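Local coordinates for lysine-specific demethylase REF6 (Arabidopsis thaliana, PDB 6A58), which removes methyl groups from di- and trimethylated histone H3 and binds specific DNA sequences through its C2H2 zinc fingers, at residues 93-98 with 117-122; 78-83 with 99-104; 44-49 with 61-66. All coordinates share one frame; numbering follows the deposited sequence. Where two conformers were deposited one is given.

Interaction 1 (93-98 with 117-122); sequences RTEHIR and FRFVSD. With ZN (zinc ion), chain D.
Arg98 reaches from helix 90-101 to the next finger's backbone: its NH1 donates to the carbonyl O of Arg118 at 2.8 Å. The N-H...O angle is 147°; the donor lies in the carbonyl plane, while the O is tilted somewhat out of the guanidinium plane. Nearer their backbones, the two arginines slide past each other in opposite directions, Arg98 CB lying 3.5 Å from Arg118 CG. Glu95 has CG anti to its carbonyl carbon (chi1 -77°) and the chain extended beyond it; the side chain crosses Phe119, carboxylate and ring planes 20° apart, with CB 3.6 Å from CD1. The carbonyl O of Glu95 sits at the ring's edge, 3.3 Å from Phe119 CE1.

Water 1 donates to Glu95 OE2 and accepts from Arg98 NH1 and Val120 N, each at 2.9 Å; water 2 links the same oxygen to Ser121 N. Through them the carboxylate reaches the first N-H groups of the helix after N-cap residue Phe119, where a negative group probably suits the helix dipole.

Helix 90-101 of finger 3, carrying the zinc ligand His96, thus lies against finger 4 between strand 116-117 and helix 120-129; Tyr106 of strand 106-107 touches Arg98 and Val120.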
loop_
_atom_site.group_PDB
_atom_site.type_symbol
_atom_site.label_atom_id
_atom_site.label_comp_id
_atom_site.label_asym_id
_atom_site.label_seq_id
_atom_site.Cartn_x
_atom_site.Cartn_y
_atom_site.Cartn_z
ATOM N N ARG A 93 -5.799 3.856 -6.635
ATOM C CA ARG A 93 -6.653 3.659 -7.812
ATOM C C ARG A 93 -7.617 4.830 -7.977
ATOM O O ARG A 93 -7.777 5.345 -9.081
ATOM C CB ARG A 93 -7.440 2.345 -7.732
ATOM C CG ARG A 93 -8.434 2.167 -8.875
ATOM C CD ARG A 93 -8.980 0.758 -8.977
ATOM N NE ARG A 93 -9.822 0.395 -7.838
ATOM C CZ ARG A 93 -10.499 -0.749 -7.725
ATOM N NH1 ARG A 93 -10.449 -1.676 -8.680
ATOM N NH2 ARG A 93 -11.232 -0.978 -6.635
ATOM N N THR A 94 -8.266 5.235 -6.885
ATOM C CA THR A 94 -9.207 6.362 -6.919
ATOM C C THR A 94 -8.539 7.655 -7.404
ATOM O O THR A 94 -9.097 8.366 -8.245
ATOM C CB THR A 94 -9.871 6.575 -5.543
ATOM O OG1 THR A 94 -10.635 5.411 -5.209
ATOM C CG2 THR A 94 -10.792 7.793 -5.549
ATOM N N GLU A 95 -7.353 7.952 -6.876
ATOM C CA GLU A 95 -6.569 9.102 -7.344
ATOM C C GLU A 95 -6.259 8.994 -8.839
ATOM O O GLU A 95 -6.427 9.964 -9.580
ATOM C CB GLU A 95 -5.278 9.264 -6.532
ATOM C CG GLU A 95 -5.510 9.879 -5.157
ATOM C CD GLU A 95 -4.228 10.211 -4.408
ATOM O OE1 GLU A 95 -3.122 9.868 -4.883
ATOM O OE2 GLU A 95 -4.332 10.824 -3.329
ATOM N N HIS A 96 -5.832 7.811 -9.276
ATOM C CA HIS A 96 -5.542 7.569 -10.693
ATOM C C HIS A 96 -6.730 7.810 -11.625
ATOM O O HIS A 96 -6.560 8.393 -12.701
ATOM C CB HIS A 96 -5.017 6.151 -10.920
ATOM C CG HIS A 96 -5.025 5.741 -12.358
ATOM N ND1 HIS A 96 -4.072 6.170 -13.255
ATOM C CD2 HIS A 96 -5.881 4.961 -13.059
ATOM C CE1 HIS A 96 -4.337 5.664 -14.447
ATOM N NE2 HIS A 96 -5.429 4.927 -14.354
ATOM N N ILE A 97 -7.920 7.366 -11.223
ATOM C CA ILE A 97 -9.126 7.517 -12.055
ATOM C C ILE A 97 -9.401 8.996 -12.380
ATOM O O ILE A 97 -9.920 9.312 -13.456
ATOM C CB ILE A 97 -10.360 6.836 -11.409
ATOM C CG1 ILE A 97 -10.174 5.315 -11.384
ATOM C CG2 ILE A 97 -11.642 7.160 -12.171
ATOM C CD1 ILE A 97 -11.047 4.599 -10.376
ATOM N N ARG A 98 -9.019 9.900 -11.478
ATOM C CA ARG A 98 -9.155 11.338 -11.728
ATOM C C ARG A 98 -8.372 11.817 -12.957
ATOM O O ARG A 98 -8.749 12.817 -13.568
ATOM C CB ARG A 98 -8.747 12.160 -10.502
ATOM C CG ARG A 98 -9.620 11.930 -9.276
ATOM C CD ARG A 98 -9.022 12.598 -8.054
ATOM N NE ARG A 98 -9.654 12.115 -6.831
ATOM C CZ ARG A 98 -9.118 12.194 -5.609
ATOM N NH1 ARG A 98 -7.929 12.757 -5.407
ATOM N NH2 ARG A 98 -9.788 11.699 -4.571
ATOM N N PHE A 117 -5.786 21.121 -7.855
ATOM C CA PHE A 117 -4.943 19.927 -7.695
ATOM C C PHE A 117 -5.774 18.654 -7.805
ATOM O O PHE A 117 -6.950 18.641 -7.434
ATOM C CB PHE A 117 -4.197 19.988 -6.353
ATOM C CG PHE A 117 -3.452 21.270 -6.165
ATOM C CD1 PHE A 117 -2.158 21.403 -6.646
ATOM C CD2 PHE A 117 -4.074 22.373 -5.584
ATOM C CE1 PHE A 117 -1.477 22.603 -6.515
ATOM C CE2 PHE A 117 -3.399 23.577 -5.455
ATOM C CZ PHE A 117 -2.101 23.688 -5.922
ATOM N N ARG A 118 -5.158 17.604 -8.348
ATOM C CA ARG A 118 -5.811 16.305 -8.529
ATOM C C ARG A 118 -5.700 15.431 -7.283
ATOM O O ARG A 118 -6.630 14.684 -6.971
ATOM C CB ARG A 118 -5.204 15.565 -9.725
ATOM C CG ARG A 118 -5.981 14.323 -10.145
ATOM C CD ARG A 118 -5.400 13.650 -11.383
ATOM N NE ARG A 118 -5.049 14.600 -12.437
ATOM C CZ ARG A 118 -5.914 15.277 -13.196
ATOM N NH1 ARG A 118 -7.240 15.149 -13.050
ATOM N NH2 ARG A 118 -5.442 16.118 -14.114
ATOM N N PHE A 119 -4.553 15.507 -6.604
ATOM C CA PHE A 119 -4.278 14.710 -5.405
ATOM C C PHE A 119 -4.105 15.639 -4.207
ATOM O O PHE A 119 -3.567 16.739 -4.345
ATOM C CB PHE A 119 -3.007 13.864 -5.582
ATOM C CG PHE A 119 -2.885 13.196 -6.927
ATOM C CD1 PHE A 119 -3.964 12.523 -7.498
ATOM C CD2 PHE A 119 -1.676 13.219 -7.619
ATOM C CE1 PHE A 119 -3.838 11.902 -8.735
ATOM C CE2 PHE A 119 -1.548 12.598 -8.855
ATOM C CZ PHE A 119 -2.632 11.940 -9.415
ATOM N N VAL A 120 -4.555 15.189 -3.037
ATOM C CA VAL A 120 -4.476 15.996 -1.814
ATOM C C VAL A 120 -3.027 16.294 -1.392
ATOM O O VAL A 120 -2.756 17.373 -0.869
ATOM C CB VAL A 120 -5.276 15.361 -0.644
ATOM C CG1 VAL A 120 -4.578 14.127 -0.083
ATOM C CG2 VAL A 120 -5.526 16.385 0.456
ATOM N N SER A 121 -2.112 15.353 -1.632
ATOM C CA SER A 121 -0.684 15.546 -1.335
ATOM C C SER A 121 -0.064 16.713 -2.110
ATOM O O SER A 121 0.804 17.413 -1.586
ATOM C CB SER A 121 0.110 14.263 -1.604
ATOM O OG SER A 121 -0.020 13.848 -2.954
ATOM N N ASP A 122 -0.512 16.916 -3.351
ATOM C CA ASP A 122 -0.099 18.076 -4.153
ATOM C C ASP A 122 -0.650 19.379 -3.569
ATOM O O ASP A 122 0.040 20.401 -3.567
ATOM C CB ASP A 122 -0.566 17.946 -5.611
ATOM C CG ASP A 122 0.017 16.732 -6.324
ATOM O OD1 ASP A 122 1.062 16.196 -5.886
ATOM O OD2 ASP A 122 -0.579 16.316 -7.341
HETATM ZN ZN ZN D . -6.748 3.995 -15.699
HETATM O O HOH W 1 -6.277 12.852 -3.066
HETATM O O HOH W 2 -2.345 12.272 -2.170
#

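Interaction 2 (78-83 with 99-104); sequences CPWKGC and VHTGAR. With ZN (zinc ion), chain D.
The backbones of 78-83 and 99-104 come closest at Trp80 and His100, whose CA atoms are 7.6 Å apart, the first segment making a type II beta turn from Trp80 to Cys83 and the second holding the last turn of helix 90-101. Trp80 lays its indole over the His100 imidazole in an offset stack. The five-membered ring of Trp80 and the imidazole are nearly parallel, at 3°, with centroids 4.0 Å apart. The two side chains run in opposite directions, which brings His100 CB over the same indole face as a CH-pi contact, 3.4 Å from the centroid of the five-membered ring of Trp80 and 11° off its normal. Trp80 CB in turn covers a face of the imidazole, and farther out the six-membered ring touches Thr101, with CZ3 of Trp80 4.0 Å from CG2 of Thr101.

The edge of the His100 ring belongs to the metal. Its NE2 binds zinc at 2.1 Å, and both thiolates lie near the ring plane, Cys83 SG being 3.5 Å from His100 NE2. SG is anti to the backbone N in Cys78 and Cys83 alike, which turns both sulfurs to the one ion, and each binds it at 2.3 Å. Gly82 takes the third position of the turn at positive phi, where a CB would press on the preceding carbonyl O.

His96 completes this Cys2-His2 site of finger 3. The backbone N of Trp80 also donates to Cys78 SG at 3.5 Å, nearly straight (164°), an N-H...S bond that would probably draw off some of the thiolate's charge. With the indole against one face and the zinc at NE2, rotation of the His100 ring is restricted from two directions, and the stack adds an aromatic contact to the coordinate bonds.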
loop_
_atom_site.group_PDB
_atom_site.type_symbol
_atom_site.label_atom_id
_atom_site.label_comp_id
_atom_site.label_asym_id
_atom_site.label_seq_id
_atom_site.Cartn_x
_atom_site.Cartn_y
_atom_site.Cartn_z
ATOM N N CYS A 78 -7.836 -0.718 -12.865
ATOM C CA CYS A 78 -8.528 0.504 -13.254
ATOM C C CYS A 78 -9.807 0.134 -14.011
ATOM O O CYS A 78 -9.766 -0.723 -14.896
ATOM C CB CYS A 78 -7.638 1.367 -14.142
ATOM S SG CYS A 78 -8.424 2.923 -14.621
ATOM N N PRO A 79 -10.943 0.773 -13.666
ATOM C CA PRO A 79 -12.208 0.463 -14.333
ATOM C C PRO A 79 -12.416 1.160 -15.683
ATOM O O PRO A 79 -13.420 0.890 -16.336
ATOM C CB PRO A 79 -13.247 0.960 -13.330
ATOM C CG PRO A 79 -12.588 2.128 -12.691
ATOM C CD PRO A 79 -11.140 1.743 -12.567
ATOM N N TRP A 80 -11.492 2.033 -16.089
ATOM C CA TRP A 80 -11.625 2.811 -17.330
ATOM C C TRP A 80 -11.250 1.928 -18.519
ATOM O O TRP A 80 -10.110 1.474 -18.610
ATOM C CB TRP A 80 -10.703 4.036 -17.265
ATOM C CG TRP A 80 -11.155 5.245 -18.031
ATOM C CD1 TRP A 80 -10.621 5.726 -19.187
ATOM C CD2 TRP A 80 -12.194 6.156 -17.657
ATOM N NE1 TRP A 80 -11.278 6.874 -19.572
ATOM C CE2 TRP A 80 -12.256 7.152 -18.656
ATOM C CE3 TRP A 80 -13.090 6.220 -16.583
ATOM C CZ2 TRP A 80 -13.170 8.212 -18.603
ATOM C CZ3 TRP A 80 -14.000 7.265 -16.533
ATOM C CH2 TRP A 80 -14.031 8.249 -17.535
ATOM N N LYS A 81 -12.199 1.679 -19.423
ATOM C CA LYS A 81 -11.937 0.828 -20.592
ATOM C C LYS A 81 -10.719 1.330 -21.364
ATOM O O LYS A 81 -10.566 2.535 -21.569
ATOM C CB LYS A 81 -13.144 0.784 -21.531
ATOM C CG LYS A 81 -14.346 0.031 -20.989
ATOM C CD LYS A 81 -15.608 0.341 -21.784
ATOM C CE LYS A 81 -15.539 -0.181 -23.210
ATOM N NZ LYS A 81 -16.766 0.159 -23.985
ATOM N N GLY A 82 -9.858 0.398 -21.774
ATOM C CA GLY A 82 -8.602 0.720 -22.453
ATOM C C GLY A 82 -7.385 0.868 -21.554
ATOM O O GLY A 82 -6.255 0.817 -22.042
ATOM N N CYS A 83 -7.602 1.051 -20.250
ATOM C CA CYS A 83 -6.517 1.254 -19.305
ATOM C C CYS A 83 -6.148 -0.074 -18.662
ATOM O O CYS A 83 -7.020 -0.785 -18.167
ATOM C CB CYS A 83 -6.931 2.249 -18.226
ATOM S SG CYS A 83 -5.574 2.705 -17.136
ATOM N N VAL A 99 -7.295 11.114 -13.316
ATOM C CA VAL A 99 -6.537 11.426 -14.540
ATOM C C VAL A 99 -7.443 11.262 -15.761
ATOM O O VAL A 99 -7.405 12.085 -16.675
ATOM C CB VAL A 99 -5.266 10.549 -14.691
ATOM C CG1 VAL A 99 -4.539 10.842 -16.000
ATOM C CG2 VAL A 99 -4.326 10.758 -13.509
ATOM N N HIS A 100 -8.261 10.210 -15.760
ATOM C CA HIS A 100 -9.203 9.949 -16.848
ATOM C C HIS A 100 -10.390 10.904 -16.851
ATOM O O HIS A 100 -10.828 11.335 -17.918
ATOM C CB HIS A 100 -9.750 8.525 -16.772
ATOM C CG HIS A 100 -8.709 7.457 -16.882
ATOM N ND1 HIS A 100 -7.788 7.414 -17.907
ATOM C CD2 HIS A 100 -8.471 6.366 -16.116
ATOM C CE1 HIS A 100 -7.009 6.359 -17.751
ATOM N NE2 HIS A 100 -7.408 5.701 -16.678
ATOM N N THR A 101 -10.936 11.208 -15.671
ATOM C CA THR A 101 -12.119 12.078 -15.578
ATOM C C THR A 101 -11.783 13.570 -15.687
ATOM O O THR A 101 -12.659 14.373 -16.007
ATOM C CB THR A 101 -12.896 11.859 -14.269
ATOM O OG1 THR A 101 -12.081 12.261 -13.162
ATOM C CG2 THR A 101 -13.309 10.392 -14.120
ATOM N N GLY A 102 -10.531 13.934 -15.403
ATOM C CA GLY A 102 -10.102 15.334 -15.394
ATOM C C GLY A 102 -10.464 16.087 -14.124
ATOM O O GLY A 102 -10.345 17.311 -14.081
ATOM N N ALA A 103 -10.881 15.362 -13.084
ATOM C CA ALA A 103 -11.298 15.987 -11.828
ATOM C C ALA A 103 -10.108 16.637 -11.126
ATOM O O ALA A 103 -9.025 16.057 -11.082
ATOM C CB ALA A 103 -11.940 14.953 -10.917
ATOM N N ARG A 104 -10.322 17.842 -10.594
ATOM C CA ARG A 104 -9.326 18.557 -9.791
ATOM C C ARG A 104 -10.039 18.980 -8.500
ATOM O O ARG A 104 -10.467 20.129 -8.382
ATOM C CB ARG A 104 -8.783 19.787 -10.536
ATOM C CG ARG A 104 -8.240 19.534 -11.937
ATOM C CD ARG A 104 -6.888 18.846 -11.933
ATOM N NE ARG A 104 -5.798 19.690 -11.425
ATOM C CZ ARG A 104 -4.501 19.368 -11.476
ATOM N NH1 ARG A 104 -3.586 20.191 -10.978
ATOM N NH2 ARG A 104 -4.097 18.228 -12.029
HETATM ZN ZN ZN D . -6.748 3.995 -15.699
#

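Interaction 3 (44-49 with 61-66). With ZN (zinc ion), chain C.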
loop_
_atom_site.group_PDB
_atom_site.type_symbol
_atom_site.label_atom_id
_atom_site.label_comp_id
_atom_site.label_asym_id
_atom_site.label_seq_id
_atom_site.Cartn_x
_atom_site.Cartn_y
_atom_site.Cartn_z
ATOM N N LYS A 44 7.809 -17.044 13.500
ATOM C CA LYS A 44 7.783 -16.479 14.860
ATOM C C LYS A 44 9.152 -15.962 15.342
ATOM O O LYS A 44 9.209 -15.174 16.291
ATOM C CB LYS A 44 7.184 -17.473 15.854
ATOM C CG LYS A 44 5.691 -17.652 15.653
ATOM C CD LYS A 44 5.123 -18.732 16.546
ATOM C CE LYS A 44 3.638 -18.902 16.289
ATOM N NZ LYS A 44 3.021 -19.917 17.181
ATOM N N ARG A 45 10.228 -16.408 14.684
ATOM C CA ARG A 45 11.578 -15.862 14.886
ATOM C C ARG A 45 11.875 -14.686 13.944
ATOM O O ARG A 45 13.027 -14.259 13.800
ATOM C CB ARG A 45 12.621 -16.965 14.700
ATOM C CG ARG A 45 12.623 -17.985 15.829
ATOM C CD ARG A 45 13.475 -19.186 15.490
ATOM N NE ARG A 45 14.841 -18.821 15.115
ATOM C CZ ARG A 45 15.748 -19.668 14.630
ATOM N NH1 ARG A 45 15.463 -20.962 14.460
ATOM N NH2 ARG A 45 16.958 -19.214 14.307
ATOM N N ASN A 46 10.828 -14.151 13.306
ATOM C CA ASN A 46 10.912 -12.982 12.431
ATOM C C ASN A 46 11.870 -13.142 11.253
ATOM O O ASN A 46 12.546 -12.190 10.852
ATOM C CB ASN A 46 11.217 -11.724 13.260
ATOM C CG ASN A 46 10.176 -11.475 14.334
ATOM O OD1 ASN A 46 10.507 -11.240 15.494
ATOM N ND2 ASN A 46 8.909 -11.550 13.955
ATOM N N ILE A 47 11.895 -14.349 10.690
ATOM C CA ILE A 47 12.656 -14.650 9.485
ATOM C C ILE A 47 11.713 -14.464 8.301
ATOM O O ILE A 47 10.587 -14.967 8.319
ATOM C CB ILE A 47 13.201 -16.094 9.492
ATOM C CG1 ILE A 47 14.135 -16.311 10.689
ATOM C CG2 ILE A 47 13.935 -16.400 8.188
ATOM C CD1 ILE A 47 14.341 -17.761 11.064
ATOM N N CYS A 48 12.166 -13.730 7.286
ATOM C CA CYS A 48 11.363 -13.481 6.083
ATOM C C CYS A 48 10.770 -14.778 5.507
ATOM O O CYS A 48 11.474 -15.781 5.411
ATOM C CB CYS A 48 12.216 -12.805 5.015
ATOM S SG CYS A 48 11.292 -12.389 3.521
ATOM N N PRO A 49 9.477 -14.760 5.116
ATOM C CA PRO A 49 8.840 -15.974 4.581
ATOM C C PRO A 49 9.223 -16.349 3.143
ATOM O O PRO A 49 8.822 -17.421 2.682
ATOM C CB PRO A 49 7.345 -15.631 4.633
ATOM C CG PRO A 49 7.308 -14.152 4.498
ATOM C CD PRO A 49 8.507 -13.657 5.251
ATOM N N LYS A 61 6.426 -6.531 13.526
ATOM C CA LYS A 61 6.016 -5.404 12.678
ATOM C C LYS A 61 7.013 -5.146 11.540
ATOM O O LYS A 61 6.604 -4.928 10.397
ATOM C CB LYS A 61 5.828 -4.129 13.512
ATOM C CG LYS A 61 5.051 -3.038 12.793
ATOM C CD LYS A 61 4.848 -1.808 13.666
ATOM C CE LYS A 61 6.115 -0.974 13.776
ATOM N NZ LYS A 61 5.857 0.345 14.419
ATOM N N TYR A 62 8.309 -5.171 11.859
ATOM C CA TYR A 62 9.372 -5.034 10.846
ATOM C C TYR A 62 9.324 -6.140 9.787
ATOM O O TYR A 62 9.535 -5.877 8.600
ATOM C CB TYR A 62 10.763 -5.032 11.499
ATOM C CG TYR A 62 11.138 -3.742 12.206
ATOM C CD1 TYR A 62 11.217 -2.538 11.507
ATOM C CD2 TYR A 62 11.457 -3.732 13.566
ATOM C CE1 TYR A 62 11.576 -1.358 12.145
ATOM C CE2 TYR A 62 11.818 -2.558 14.214
ATOM C CZ TYR A 62 11.876 -1.374 13.499
ATOM O OH TYR A 62 12.234 -0.210 14.136
ATOM N N LEU A 63 9.061 -7.369 10.228
ATOM C CA LEU A 63 8.945 -8.526 9.333
ATOM C C LEU A 63 7.819 -8.357 8.309
ATOM O O LEU A 63 8.028 -8.559 7.111
ATOM C CB LEU A 63 8.701 -9.798 10.150
ATOM C CG LEU A 63 8.447 -11.101 9.384
ATOM C CD1 LEU A 63 9.724 -11.578 8.713
ATOM C CD2 LEU A 63 7.860 -12.155 10.313
ATOM N N VAL A 64 6.632 -8.004 8.798
ATOM C CA VAL A 64 5.430 -7.885 7.956
ATOM C C VAL A 64 5.586 -6.769 6.915
ATOM O O VAL A 64 5.222 -6.950 5.748
ATOM C CB VAL A 64 4.154 -7.672 8.814
ATOM C CG1 VAL A 64 2.939 -7.316 7.956
ATOM C CG2 VAL A 64 3.854 -8.919 9.638
ATOM N N GLN A 65 6.131 -5.632 7.338
ATOM C CA GLN A 65 6.419 -4.519 6.424
ATOM C C GLN A 65 7.410 -4.914 5.327
ATOM O O GLN A 65 7.213 -4.569 4.159
ATOM C CB GLN A 65 6.951 -3.309 7.197
ATOM C CG GLN A 65 5.902 -2.626 8.061
ATOM C CD GLN A 65 6.479 -1.558 8.976
ATOM O OE1 GLN A 65 7.647 -1.179 8.861
ATOM N NE2 GLN A 65 5.653 -1.064 9.893
ATOM N N HIS A 66 8.459 -5.645 5.705
ATOM C CA HIS A 66 9.470 -6.110 4.751
ATOM C C HIS A 66 8.920 -7.048 3.671
ATOM O O HIS A 66 9.240 -6.886 2.491
ATOM C CB HIS A 66 10.626 -6.809 5.471
ATOM C CG HIS A 66 11.587 -7.473 4.537
ATOM N ND1 HIS A 66 12.470 -6.764 3.754
ATOM C CD2 HIS A 66 11.785 -8.780 4.243
ATOM C CE1 HIS A 66 13.178 -7.605 3.022
ATOM N NE2 HIS A 66 12.782 -8.835 3.301
HETATM ZN ZN ZN C . 12.630 -10.926 2.508
#
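The imidazole of His66 presents its edge to Cys48: SG lies near the ring plane, 82° off the normal, and 3.7 Å from CD2 of His66. Outside the two segments, the Phe57 ring meets it with planes at about 40°. The edge approach follows from shared coordination, since His66 NE2 and Cys48 SG each bind the zinc ion at 2.2 Å. CG of His66 is anti to the backbone N (chi1 172°), which points the ring off the helix to the metal. The amide of Asn46, the other flat group of the contact, packs ND2 against Leu63, 3.8 Å from CD2.

Cys53 and His70 complete the tetrahedral Cys2-His2 site of the second finger, in which the helix 60-70 carries both histidines. Asn46 belongs to the junction with the degenerate first finger: with positive phi it is the C-prime residue of the Schellman motif that ends helix 37-44, and the chain turns there toward Cys48.

Leu63 fills the angle between this turn and the helix. Its CD1 meets backbone more than side chains, lying 3.5 Å from the carbonyl O of Ile47 and 3.6 Å from the N of Cys48, and it also touches CD of Pro49 at 4.2 Å. An alanine in place of Leu63 would probably open a gap beside the Ile47-Cys48 backbone and leave the stretch leading to the zinc ligand less firmly backed. On another side Leu63 packs against His43, a ligand of the first finger's zinc, whose fourth ligand, His60, begins helix 60-70 and touches Asn46.

Interactions 1 and 2 adjoin, their centres 11 Å apart, and share helix 90-101 and one zinc ion: 93-98 supplies His96, interaction 2 the other three ligands. Their segments alternate along the chain, and residues 99-104 lead from finger 3 into finger 4. There Arg118 NH1 lies 2.8 Å from Ala103 O, and the like-charged Arg118 NH2 and Arg104 NH2 are 3.3 Å apart. Interaction 3, centred 32 Å from interaction 1 and 36 Å from interaction 2, supplies two ligands, Cys48 and His66, to a different zinc ion. All lie in the C-terminal zinc-finger part, needed for DNA binding but dispensable for demethylation, so these are structural zinc sites, not the catalytic iron centre.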